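Vanadium-dependent haloperoxidase (Zobellia galactanivorans, PDB 4CIT) probably uses a bound vanadate ion to catalyse the oxidation of iodide by hydrogen peroxide, as a bacterial vanadium-dependent iodoperoxidase. Local coordinates at residues S58-S63 and D200-H205. Residues are numbered along the deposited sequence; the frame is centred on the assembly and turned at random.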
loop_
_atom_site.group_PDB
_atom_site.type_symbol
_atom_site.label_atom_id
_atom_site.label_comp_id
_atom_site.label_asym_id
_atom_site.label_seq_id
_atom_site.Cartn_x
_atom_site.Cartn_y
_atom_site.Cartn_z
ATOM N N SER A 58 -6.626 -1.533 8.787
ATOM C CA SER A 58 -5.204 -1.644 9.147
ATOM C C SER A 58 -4.275 -1.580 7.904
ATOM O O SER A 58 -4.735 -1.772 6.777
ATOM C CB SER A 58 -4.947 -2.980 9.830
ATOM O OG SER A 58 -5.142 -4.074 8.921
ATOM N N PRO A 59 -2.954 -1.352 8.101
ATOM C CA PRO A 59 -2.062 -1.250 6.930
ATOM C C PRO A 59 -2.073 -2.405 5.931
ATOM O O PRO A 59 -2.271 -2.177 4.710
ATOM C CB PRO A 59 -0.673 -0.969 7.528
ATOM C CG PRO A 59 -1.007 -0.255 8.813
ATOM C CD PRO A 59 -2.297 -0.878 9.326
ATOM N N PRO A 60 -2.014 -3.645 6.402
ATOM C CA PRO A 60 -2.077 -4.710 5.403
ATOM C C PRO A 60 -3.418 -4.828 4.670
ATOM O O PRO A 60 -3.434 -5.067 3.447
ATOM C CB PRO A 60 -1.826 -6.026 6.216
ATOM C CG PRO A 60 -1.800 -5.610 7.663
ATOM C CD PRO A 60 -1.741 -4.124 7.774
ATOM N N VAL A 61 -4.519 -4.650 5.389
ATOM C CA VAL A 61 -5.876 -4.779 4.790
ATOM C C VAL A 61 -6.102 -3.654 3.738
ATOM O O VAL A 61 -6.681 -3.898 2.662
ATOM C CB VAL A 61 -6.992 -4.760 5.865
ATOM C CG1 VAL A 61 -8.354 -4.716 5.202
ATOM C CG2 VAL A 61 -6.867 -6.000 6.721
ATOM N N ALA A 62 -5.567 -2.453 4.009
ATOM C CA ALA A 62 -5.635 -1.326 3.074
ATOM C C ALA A 62 -5.005 -1.678 1.721
ATOM O O ALA A 62 -5.510 -1.293 0.686
ATOM C CB ALA A 62 -4.943 -0.108 3.696
ATOM N N SER A 63 -3.931 -2.494 1.713
ATOM C CA SER A 63 -3.238 -2.823 0.471
ATOM C C SER A 63 -4.078 -3.698 -0.448
ATOM O O SER A 63 -4.062 -3.604 -1.669
ATOM C CB SER A 63 -1.868 -3.460 0.721
ATOM O OG SER A 63 -2.009 -4.725 1.336
ATOM N N ASP A 200 -4.025 -6.150 20.741
ATOM C CA ASP A 200 -3.555 -7.475 20.281
ATOM C C ASP A 200 -2.922 -7.248 18.867
ATOM O O ASP A 200 -3.279 -6.309 18.137
ATOM C CB ASP A 200 -4.718 -8.431 20.020
ATOM C CG ASP A 200 -5.262 -9.136 21.255
ATOM O OD1 ASP A 200 -4.663 -9.085 22.333
ATOM O OD2 ASP A 200 -6.356 -9.757 21.110
ATOM N N GLY A 201 -1.999 -8.116 18.527
ATOM C CA GLY A 201 -1.288 -7.961 17.271
ATOM C C GLY A 201 -2.230 -7.930 16.070
ATOM O O GLY A 201 -3.120 -8.791 15.912
ATOM N N ILE A 202 -2.009 -6.994 15.172
ATOM C CA ILE A 202 -2.808 -6.887 13.931
ATOM C C ILE A 202 -2.493 -7.971 12.962
ATOM O O ILE A 202 -1.341 -8.210 12.595
ATOM C CB ILE A 202 -2.520 -5.530 13.225
ATOM C CG1 ILE A 202 -2.869 -4.412 14.206
ATOM C CG2 ILE A 202 -3.177 -5.405 11.862
ATOM C CD1 ILE A 202 -4.301 -4.251 14.643
ATOM N N GLU A 203 -3.546 -8.602 12.452
ATOM C CA GLU A 203 -3.434 -9.512 11.278
ATOM C C GLU A 203 -2.346 -10.643 11.341
ATOM O O GLU A 203 -1.569 -10.810 10.460
ATOM C CB GLU A 203 -3.426 -8.769 9.920
ATOM C CG GLU A 203 -4.652 -7.927 9.630
ATOM C CD GLU A 203 -5.960 -8.730 9.459
ATOM O OE1 GLU A 203 -5.972 -9.984 9.186
ATOM O OE2 GLU A 203 -7.032 -8.105 9.534
ATOM N N PRO A 204 -2.400 -11.450 12.373
ATOM C CA PRO A 204 -1.420 -12.510 12.585
ATOM C C PRO A 204 -1.349 -13.473 11.431
ATOM O O PRO A 204 -0.326 -14.129 11.185
ATOM C CB PRO A 204 -1.862 -13.103 13.929
ATOM C CG PRO A 204 -3.377 -12.737 14.026
ATOM C CD PRO A 204 -3.436 -11.374 13.440
ATOM N N HIS A 205 -2.498 -13.654 10.771
ATOM C CA HIS A 205 -2.609 -14.539 9.622
ATOM C C HIS A 205 -2.626 -13.884 8.290
ATOM O O HIS A 205 -3.091 -14.496 7.329
ATOM C CB HIS A 205 -3.904 -15.451 9.777
ATOM C CG HIS A 205 -3.899 -16.202 11.080
ATOM N ND1 HIS A 205 -2.943 -17.152 11.359
ATOM C CD2 HIS A 205 -4.654 -16.075 12.198
ATOM C CE1 HIS A 205 -3.160 -17.640 12.577
ATOM N NE2 HIS A 205 -4.207 -17.030 13.090
HETATM O O HOH W 1 -6.923 -5.565 10.289
#
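The side chain of Glu203 passes over the N-terminal turn of helix 59-80 to reach Ser58, Pro60 and Val61. CB of Glu203 lies 4.2 Å from CG of Pro60. With CG anti to the carbonyl carbon (chi1 -59°), CG of Glu203 lies 3.9 Å from OG of Ser58 and approaches CG of Pro60. A bend at chi2 (-66°) turns CD of Glu203 toward Val61, whose CG2 is 4.0 Å from it. Val61 crosses the glutamate chain at about a right angle, with CG2 packed 3.5 Å from OE2 of Glu203. OE1 forms a salt bridge with Arg176, while OE2 of Glu203 accepts a hydrogen bond of 2.7 Å from a water. That water is also hydrogen-bonded to OG of Ser58, and no direct hydrogen bond joins the two segments. Beside this polar bridge, CG2 of Ile202 sits 3.6 Å from CB of Ser58, while the Ile202 carbonyl oxygen accepts hydrogen bonds from Trp329 and Tyr333 of helix 307-335. Ser58 occupies the N-cap position, and the Pro60 side chain lies about 8 Å from bound vanadate. The contact packs a long connecting loop against a helix N-terminus near the vanadate site of a mainly helical PAP2-type haloperoxidase fold.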